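Local coordinates for phosphoethanolamine N-methyltransferase 1 (Haemonchus contortus, PDB 4KRG), which methylates phosphoethanolamine with S-adenosylmethionine as methyl donor, probably as the first methylation step toward phosphocholine in this nematode, at residues Pro54-Asn58 and Lys59-Asp63; Ile193-Leu196 and Arg197-Tyr201; Ser216-Pro220 and Thr221-Arg225. One frame throughout, in Å; residues are numbered along the deposited sequence.

All three contacts are local turns or helix ends, and they follow one another along the chain. Interaction 1 leads into strand 60-64 of the methyltransferase domain; the side chain of Val61 is about 12 Å from the bound S-adenosylhomocysteine. Interaction 2 ends helix 189-198, and interaction 3 starts helix 220-226. These two touch where Ile193 CD1 packs on Ser216 OG at 3.7 Å, and strands 200-202 and 208-218 join them as antiparallel neighbours. Interaction 1 stays apart, with nearest atoms about 14 Å from interaction 2 and about 12 Å from interaction 3. Interaction 3 lies near the substrate: the Tyr222 side chain is about 6 Å from bound phosphoethanolamine.

Interaction 1 (Pro54-Asn58 and Lys59-Asp63); sequences PHLTN and KDVVD
Lys59 lies back over the turn that precedes it, and its ammonium group reaches the carbonyl of His55. The first torsion places CG beside the backbone N (chi1 -67°), and the chain then runs extended as far as CE. A bend at chi4 turns NZ onto His55 O, a hydrogen bond of 2.8 Å. NZ sits above the carbonyl plane rather than on a lone pair. The methylene groups follow the backbone on the way. CB passes Leu56 O at 3.3 Å, CG lies near Thr57 O, and CD approaches His55 O at 3.6 Å. His55 takes part through its carbonyl; its imidazole does not reach the segment 59-63.

Leu56 to Lys59 form a type II beta turn. Its closing bond runs from Lys59 N to Leu56 O at 2.9 Å, with an angle of 154° at the hydrogen. Asn58 occupies the third position with positive phi (70°). Its CB bond points away from the segment that follows, yet CB itself lies close to Lys59 N. A water adds a second link across the turn: it donates to Thr57 O and accepts from Lys59 NZ at 2.8 Å.

The apolar side of the contact is thin. Leu56 CD2 meets Val61 CG2 at 4.3 Å, and both side chains also touch Leu124 of strand 122-126 and Ala79. Helix 70-78 packs on Leu56 as well. The turn thus delivers the chain into strand 60-64, a parallel strand of the Rossmann-like methyltransferase core. The Asp60 carboxylate forms a salt bridge with Arg80.

One lysine therefore ties the loop at two points, through His55 O directly and Thr57 O by way of water. Its positive charge would probably polarise both carbonyls.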
loop_
_atom_site.group_PDB
_atom_site.type_symbol
_atom_site.label_atom_id
_atom_site.label_comp_id
_atom_site.label_asym_id
_atom_site.label_seq_id
_atom_site.Cartn_x
_atom_site.Cartn_y
_atom_site.Cartn_z
ATOM N N PRO A 54 13.955 6.092 -3.553
ATOM C CA PRO A 54 15.005 6.132 -4.571
ATOM C C PRO A 54 16.283 6.751 -4.006
ATOM O O PRO A 54 16.242 7.424 -2.975
ATOM C CB PRO A 54 14.409 7.026 -5.665
ATOM C CG PRO A 54 13.223 7.688 -5.051
ATOM C CD PRO A 54 12.740 6.812 -3.964
ATOM N N HIS A 55 17.411 6.496 -4.661
ATOM C CA HIS A 55 18.663 7.133 -4.282
ATOM C C HIS A 55 18.524 8.643 -4.424
ATOM O O HIS A 55 17.829 9.131 -5.317
ATOM C CB HIS A 55 19.798 6.629 -5.160
ATOM C CG HIS A 55 20.271 5.253 -4.809
ATOM N ND1 HIS A 55 21.550 4.996 -4.382
ATOM C CD2 HIS A 55 19.628 4.059 -4.839
ATOM C CE1 HIS A 55 21.686 3.700 -4.160
ATOM N NE2 HIS A 55 20.537 3.109 -4.428
ATOM N N LEU A 56 19.203 9.386 -3.557
ATOM C CA LEU A 56 18.966 10.823 -3.445
ATOM C C LEU A 56 20.146 11.707 -3.846
ATOM O O LEU A 56 20.101 12.918 -3.645
ATOM C CB LEU A 56 18.522 11.167 -2.024
ATOM C CG LEU A 56 17.280 10.430 -1.514
ATOM C CD1 LEU A 56 17.058 10.729 -0.052
ATOM C CD2 LEU A 56 16.061 10.829 -2.321
ATOM N N THR A 57 21.183 11.099 -4.420
ATOM C CA THR A 57 22.390 11.817 -4.828
ATOM C C THR A 57 22.028 13.018 -5.714
ATOM O O THR A 57 21.331 12.865 -6.720
ATOM C CB THR A 57 23.347 10.878 -5.585
ATOM O OG1 THR A 57 23.361 9.595 -4.945
ATOM C CG2 THR A 57 24.759 11.449 -5.621
ATOM N N ASN A 58 22.484 14.207 -5.304
ATOM C CA ASN A 58 22.269 15.463 -6.028
ATOM C C ASN A 58 20.836 15.990 -6.015
ATOM O O ASN A 58 20.523 16.972 -6.690
ATOM C CB ASN A 58 22.773 15.376 -7.467
ATOM C CG ASN A 58 24.269 15.225 -7.549
ATOM O OD1 ASN A 58 24.983 15.453 -6.573
ATOM N ND2 ASN A 58 24.756 14.844 -8.723
ATOM N N LYS A 59 19.975 15.355 -5.233
ATOM C CA LYS A 59 18.570 15.722 -5.227
ATOM C C LYS A 59 18.193 16.609 -4.043
ATOM O O LYS A 59 18.822 16.548 -2.988
ATOM C CB LYS A 59 17.695 14.460 -5.302
ATOM C CG LYS A 59 17.839 13.743 -6.647
ATOM C CD LYS A 59 17.160 12.384 -6.693
ATOM C CE LYS A 59 17.434 11.698 -8.034
ATOM N NZ LYS A 59 17.945 10.309 -7.874
ATOM N N ASP A 60 17.173 17.438 -4.247
ATOM C CA ASP A 60 16.614 18.286 -3.202
ATOM C C ASP A 60 15.361 17.633 -2.606
ATOM O O ASP A 60 14.462 17.224 -3.335
ATOM C CB ASP A 60 16.272 19.675 -3.764
ATOM C CG ASP A 60 17.480 20.383 -4.365
ATOM O OD1 ASP A 60 18.607 20.114 -3.913
ATOM O OD2 ASP A 60 17.304 21.203 -5.294
ATOM N N VAL A 61 15.313 17.556 -1.282
ATOM C CA VAL A 61 14.242 16.863 -0.573
ATOM C C VAL A 61 13.555 17.804 0.407
ATOM O O VAL A 61 14.207 18.630 1.041
ATOM C CB VAL A 61 14.797 15.657 0.222
ATOM C CG1 VAL A 61 13.680 14.895 0.899
ATOM C CG2 VAL A 61 15.591 14.733 -0.681
ATOM N N VAL A 62 12.235 17.698 0.530
ATOM C CA VAL A 62 11.543 18.404 1.596
ATOM C C VAL A 62 10.881 17.385 2.510
ATOM O O VAL A 62 10.088 16.558 2.058
ATOM C CB VAL A 62 10.531 19.460 1.072
ATOM C CG1 VAL A 62 9.502 18.837 0.147
ATOM C CG2 VAL A 62 9.849 20.163 2.237
ATOM N N ASP A 63 11.252 17.419 3.789
ATOM C CA ASP A 63 10.718 16.490 4.786
ATOM C C ASP A 63 9.725 17.260 5.635
ATOM O O ASP A 63 10.119 18.051 6.489
ATOM C CB ASP A 63 11.854 15.910 5.639
ATOM C CG ASP A 63 11.362 14.989 6.754
ATOM O OD1 ASP A 63 10.152 14.662 6.819
ATOM O OD2 ASP A 63 12.209 14.572 7.578
HETATM O O HOH W 1 20.662 11.066 -8.274
#

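Interaction 2 (Ile193-Leu196 and Arg197-Tyr201); sequences IKLL and RAIRY
Arg197 N donates to Ile193 O at 3.1 Å, and this is the straightest of the bonds linking 193-196 to 197-201, with an angle of 160° at the hydrogen. Two more bonds continue the alpha-helical pattern. Ala198 N reaches Lys194 O at 3.0 Å. Ile199 N reaches Leu195 O at 3.3 Å. Leu195 O also takes a weak bond from Ala198 N.

Just past the helix end, Arg200 folds back. Its first two torsions are both near -63° and swing the guanidinium over the last turn. NH1 donates to Arg197 O and to Ile199 O, each at 2.7 Å. Both acceptors lie close to the guanidinium plane, so they hold this flat group in its rotation. NE is used elsewhere, in a salt bridge with Asp244.

Ile199 is the first residue to leave helical angles. The contact is thus the C-terminal end of helix 189-198, where the chain leaves the helix toward strand 200-202.

Further out, Ile193 and Arg197 lie side by side and point the same way. Ile193 CG2 touches Arg197 CD at 4.1 Å, and Arg197 CG rests near Ile193 O at 3.3 Å. A bend at chi3 then carries the guanidinium away to salt bridges with Glu332 and Glu356. These glutamates probably compensate the charge of Arg197, whose NH1 is 5.8 Å from the like-charged Lys194 NZ.

On the buried side, Leu195 CD1 meets Ile199 CG1 at 4.3 Å. Helix 136-149 covers this pair through Leu143, while helix 249-271 packs on Leu195 and Ala198 and supplies Trp260 for a cation-pi contact with Lys194.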
loop_
_atom_site.group_PDB
_atom_site.type_symbol
_atom_site.label_atom_id
_atom_site.label_comp_id
_atom_site.label_asym_id
_atom_site.label_seq_id
_atom_site.Cartn_x
_atom_site.Cartn_y
_atom_site.Cartn_z
ATOM N N ILE A 193 -4.712 5.400 -1.906
ATOM C CA ILE A 193 -4.320 4.920 -3.234
ATOM C C ILE A 193 -5.207 5.522 -4.325
ATOM O O ILE A 193 -4.708 6.045 -5.317
ATOM C CB ILE A 193 -4.369 3.380 -3.337
ATOM C CG1 ILE A 193 -3.480 2.736 -2.271
ATOM C CG2 ILE A 193 -3.945 2.929 -4.724
ATOM C CD1 ILE A 193 -3.790 1.262 -2.036
ATOM N N LYS A 194 -6.520 5.467 -4.131
ATOM C CA LYS A 194 -7.453 5.989 -5.127
ATOM C C LYS A 194 -7.319 7.496 -5.324
ATOM O O LYS A 194 -7.377 7.979 -6.450
ATOM C CB LYS A 194 -8.897 5.597 -4.793
ATOM C CG LYS A 194 -9.163 4.096 -4.921
ATOM C CD LYS A 194 -10.643 3.747 -4.810
ATOM C CE LYS A 194 -11.415 4.122 -6.066
ATOM N NZ LYS A 194 -10.864 3.455 -7.274
ATOM N N LEU A 195 -7.128 8.235 -4.236
ATOM C CA LEU A 195 -6.952 9.684 -4.351
ATOM C C LEU A 195 -5.724 10.003 -5.185
ATOM O O LEU A 195 -5.775 10.828 -6.079
ATOM C CB LEU A 195 -6.841 10.343 -2.977
ATOM C CG LEU A 195 -6.513 11.841 -3.015
ATOM C CD1 LEU A 195 -7.527 12.592 -3.863
ATOM C CD2 LEU A 195 -6.455 12.426 -1.621
ATOM N N LEU A 196 -4.626 9.323 -4.895
ATOM C CA LEU A 196 -3.384 9.546 -5.612
ATOM C C LEU A 196 -3.545 9.297 -7.110
ATOM O O LEU A 196 -3.105 10.099 -7.934
ATOM C CB LEU A 196 -2.274 8.677 -5.015
ATOM C CG LEU A 196 -1.785 9.114 -3.628
ATOM C CD1 LEU A 196 -1.053 7.983 -2.912
ATOM C CD2 LEU A 196 -0.874 10.319 -3.764
ATOM N N ARG A 197 -4.203 8.196 -7.455
ATOM C CA ARG A 197 -4.396 7.815 -8.851
ATOM C C ARG A 197 -5.356 8.758 -9.570
ATOM O O ARG A 197 -5.275 8.922 -10.784
ATOM C CB ARG A 197 -4.902 6.370 -8.958
ATOM C CG ARG A 197 -3.924 5.315 -8.448
ATOM C CD ARG A 197 -4.464 3.913 -8.665
ATOM N NE ARG A 197 -4.470 3.546 -10.079
ATOM C CZ ARG A 197 -5.156 2.531 -10.596
ATOM N NH1 ARG A 197 -5.923 1.778 -9.822
ATOM N NH2 ARG A 197 -5.088 2.277 -11.894
ATOM N N ALA A 198 -6.256 9.381 -8.819
ATOM C CA ALA A 198 -7.276 10.247 -9.410
ATOM C C ALA A 198 -6.723 11.596 -9.855
ATOM O O ALA A 198 -7.154 12.137 -10.873
ATOM C CB ALA A 198 -8.430 10.456 -8.439
ATOM N N ILE A 199 -5.789 12.139 -9.081
ATOM C CA ILE A 199 -5.301 13.502 -9.287
ATOM C C ILE A 199 -4.814 13.772 -10.713
ATOM O O ILE A 199 -4.045 12.995 -11.286
ATOM C CB ILE A 199 -4.192 13.865 -8.262
ATOM C CG1 ILE A 199 -4.806 14.115 -6.886
ATOM C CG2 ILE A 199 -3.416 15.104 -8.698
ATOM C CD1 ILE A 199 -3.786 14.252 -5.772
ATOM N N ARG A 200 -5.298 14.873 -11.280
ATOM C CA ARG A 200 -4.810 15.397 -12.546
ATOM C C ARG A 200 -4.551 16.876 -12.331
ATOM O O ARG A 200 -5.477 17.633 -12.050
ATOM C CB ARG A 200 -5.855 15.217 -13.644
ATOM C CG ARG A 200 -6.197 13.776 -13.961
ATOM C CD ARG A 200 -4.993 13.038 -14.488
ATOM N NE ARG A 200 -5.316 11.661 -14.837
ATOM C CZ ARG A 200 -5.349 10.660 -13.966
ATOM N NH1 ARG A 200 -5.081 10.875 -12.686
ATOM N NH2 ARG A 200 -5.654 9.442 -14.383
ATOM N N TYR A 201 -3.295 17.287 -12.462
ATOM C CA TYR A 201 -2.904 18.670 -12.203
ATOM C C TYR A 201 -2.334 19.346 -13.444
ATOM O O TYR A 201 -1.412 18.821 -14.072
ATOM C CB TYR A 201 -1.864 18.702 -11.084
ATOM C CG TYR A 201 -1.232 20.054 -10.827
ATOM C CD1 TYR A 201 -1.843 20.976 -9.994
ATOM C CD2 TYR A 201 -0.009 20.402 -11.404
ATOM C CE1 TYR A 201 -1.263 22.210 -9.751
ATOM C CE2 TYR A 201 0.576 21.635 -11.164
ATOM C CZ TYR A 201 -0.056 22.531 -10.339
ATOM O OH TYR A 201 0.518 23.755 -10.097
#

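Interaction 3 (Ser216-Pro220 and Thr221-Arg225); sequences SCSVP and TYIRR
Ile223 is extended beyond CB: CG1 sits beside the backbone N (chi1 -67°) and chi2 is near 175°. This carries CD1 back to Ser218 CB, at 3.6 Å, across the start of the helix. Arg224 begins with a similar first torsion, but its chain bends at chi3 and brings the guanidinium back alongside Pro220. NH1 comes to 3.5 Å from Pro220 CB, which lies at the edge of the guanidinium, near its plane. The contact is one of packing, with the proline ring beside the flat group.

Val219 and Tyr222 lie side by side, pointing the same way. Val219 CG1 is 4.2 Å from Tyr222 CD2 and meets the phenol ring at its edge, not over a face.

The backbone marks the beginning of helix 220-226. Val219 holds the N-cap position, and Pro220 is the first residue of the helix. Val219 O receives weak bonds from Tyr222 N at 3.1 Å and Ile223 N at 3.4 Å. The bond from Arg224 N to Pro220 O is stronger, at 3.0 Å and 170°. Pro220 has no N-H to give, and at the first position of a helix none is needed for the bonding pattern.

Around the junction, Ser218 OG bonds to Trp229 O, and Thr221 OG1 bonds to Asp48 and Ser44 of helix 38-50. Strand 208-218 thus turns straight into a helix that packs on strand 231-240, helix 38-50 and strand 350-354.

The bonding across the contact is therefore carried by backbone carbonyls. The side chains add mainly apolar packing, and the Tyr222 ring lies beside Trp129 and Ser166 of the phosphoethanolamine pocket, consistent with a second-shell position.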
loop_
_atom_site.group_PDB
_atom_site.type_symbol
_atom_site.label_atom_id
_atom_site.label_comp_id
_atom_site.label_asym_id
_atom_site.label_seq_id
_atom_site.Cartn_x
_atom_site.Cartn_y
_atom_site.Cartn_z
ATOM N N SER A 216 1.813 -0.170 -2.848
ATOM C CA SER A 216 1.304 -0.008 -1.497
ATOM C C SER A 216 1.825 -1.184 -0.676
ATOM O O SER A 216 1.649 -2.340 -1.059
ATOM C CB SER A 216 -0.221 -0.020 -1.498
ATOM O OG SER A 216 -0.732 0.273 -0.211
ATOM N N CYS A 217 2.463 -0.896 0.450
ATOM C CA CYS A 217 3.084 -1.938 1.256
ATOM C C CYS A 217 2.841 -1.655 2.720
ATOM O O CYS A 217 2.660 -0.509 3.103
ATOM C CB CYS A 217 4.591 -1.973 1.009
ATOM S SG CYS A 217 5.105 -2.492 -0.637
ATOM N N SER A 218 2.844 -2.707 3.525
ATOM C CA SER A 218 2.743 -2.592 4.974
ATOM C C SER A 218 4.154 -2.488 5.530
ATOM O O SER A 218 5.052 -3.211 5.101
ATOM C CB SER A 218 2.086 -3.840 5.563
ATOM O OG SER A 218 0.792 -4.059 5.050
ATOM N N VAL A 219 4.354 -1.599 6.492
ATOM C CA VAL A 219 5.672 -1.417 7.083
ATOM C C VAL A 219 6.048 -2.677 7.858
ATOM O O VAL A 219 5.346 -3.053 8.801
ATOM C CB VAL A 219 5.665 -0.206 8.022
ATOM C CG1 VAL A 219 7.022 -0.038 8.693
ATOM C CG2 VAL A 219 5.276 1.048 7.258
ATOM N N PRO A 220 7.141 -3.354 7.446
ATOM C CA PRO A 220 7.536 -4.654 8.014
ATOM C C PRO A 220 7.650 -4.689 9.536
ATOM O O PRO A 220 7.145 -5.625 10.157
ATOM C CB PRO A 220 8.899 -4.915 7.363
ATOM C CG PRO A 220 8.792 -4.236 6.049
ATOM C CD PRO A 220 7.997 -2.984 6.303
ATOM N N THR A 221 8.290 -3.685 10.123
ATOM C CA THR A 221 8.437 -3.593 11.576
ATOM C C THR A 221 7.110 -3.627 12.341
ATOM O O THR A 221 7.020 -4.199 13.429
ATOM C CB THR A 221 9.199 -2.318 11.950
ATOM O OG1 THR A 221 10.493 -2.356 11.340
ATOM C CG2 THR A 221 9.353 -2.187 13.453
ATOM N N TYR A 222 6.079 -3.008 11.776
ATOM C CA TYR A 222 4.779 -2.982 12.435
ATOM C C TYR A 222 4.012 -4.289 12.314
ATOM O O TYR A 222 3.156 -4.589 13.142
ATOM C CB TYR A 222 3.957 -1.772 11.997
ATOM C CG TYR A 222 4.295 -0.575 12.843
ATOM C CD1 TYR A 222 3.578 -0.299 13.993
ATOM C CD2 TYR A 222 5.369 0.244 12.529
ATOM C CE1 TYR A 222 3.894 0.773 14.795
ATOM C CE2 TYR A 222 5.699 1.329 13.328
ATOM C CZ TYR A 222 4.954 1.588 14.458
ATOM O OH TYR A 222 5.262 2.657 15.259
ATOM N N ILE A 223 4.330 -5.083 11.302
ATOM C CA ILE A 223 3.773 -6.423 11.255
ATOM C C ILE A 223 4.497 -7.302 12.271
ATOM O O ILE A 223 3.856 -7.948 13.102
ATOM C CB ILE A 223 3.862 -7.040 9.858
ATOM C CG1 ILE A 223 2.958 -6.271 8.891
ATOM C CG2 ILE A 223 3.470 -8.516 9.905
ATOM C CD1 ILE A 223 3.077 -6.724 7.460
ATOM N N ARG A 224 5.829 -7.313 12.225
ATOM C CA ARG A 224 6.595 -8.240 13.058
ATOM C C ARG A 224 6.421 -7.990 14.540
ATOM O O ARG A 224 6.294 -8.930 15.323
ATOM C CB ARG A 224 8.086 -8.184 12.730
ATOM C CG ARG A 224 8.450 -8.687 11.355
ATOM C CD ARG A 224 9.943 -8.947 11.284
ATOM N NE ARG A 224 10.720 -7.842 11.829
ATOM C CZ ARG A 224 11.010 -6.741 11.144
ATOM N NH1 ARG A 224 10.573 -6.612 9.900
ATOM N NH2 ARG A 224 11.731 -5.775 11.697
ATOM N N ARG A 225 6.421 -6.723 14.931
ATOM C CA ARG A 225 6.444 -6.381 16.349
ATOM C C ARG A 225 5.124 -5.879 16.911
ATOM O O ARG A 225 4.928 -5.891 18.121
ATOM C CB ARG A 225 7.562 -5.378 16.623
ATOM C CG ARG A 225 8.915 -5.921 16.238
ATOM C CD ARG A 225 10.037 -4.974 16.567
ATOM N NE ARG A 225 11.332 -5.586 16.271
ATOM C CZ ARG A 225 12.326 -5.712 17.144
ATOM N NH1 ARG A 225 12.192 -5.243 18.376
ATOM N NH2 ARG A 225 13.464 -6.291 16.781
#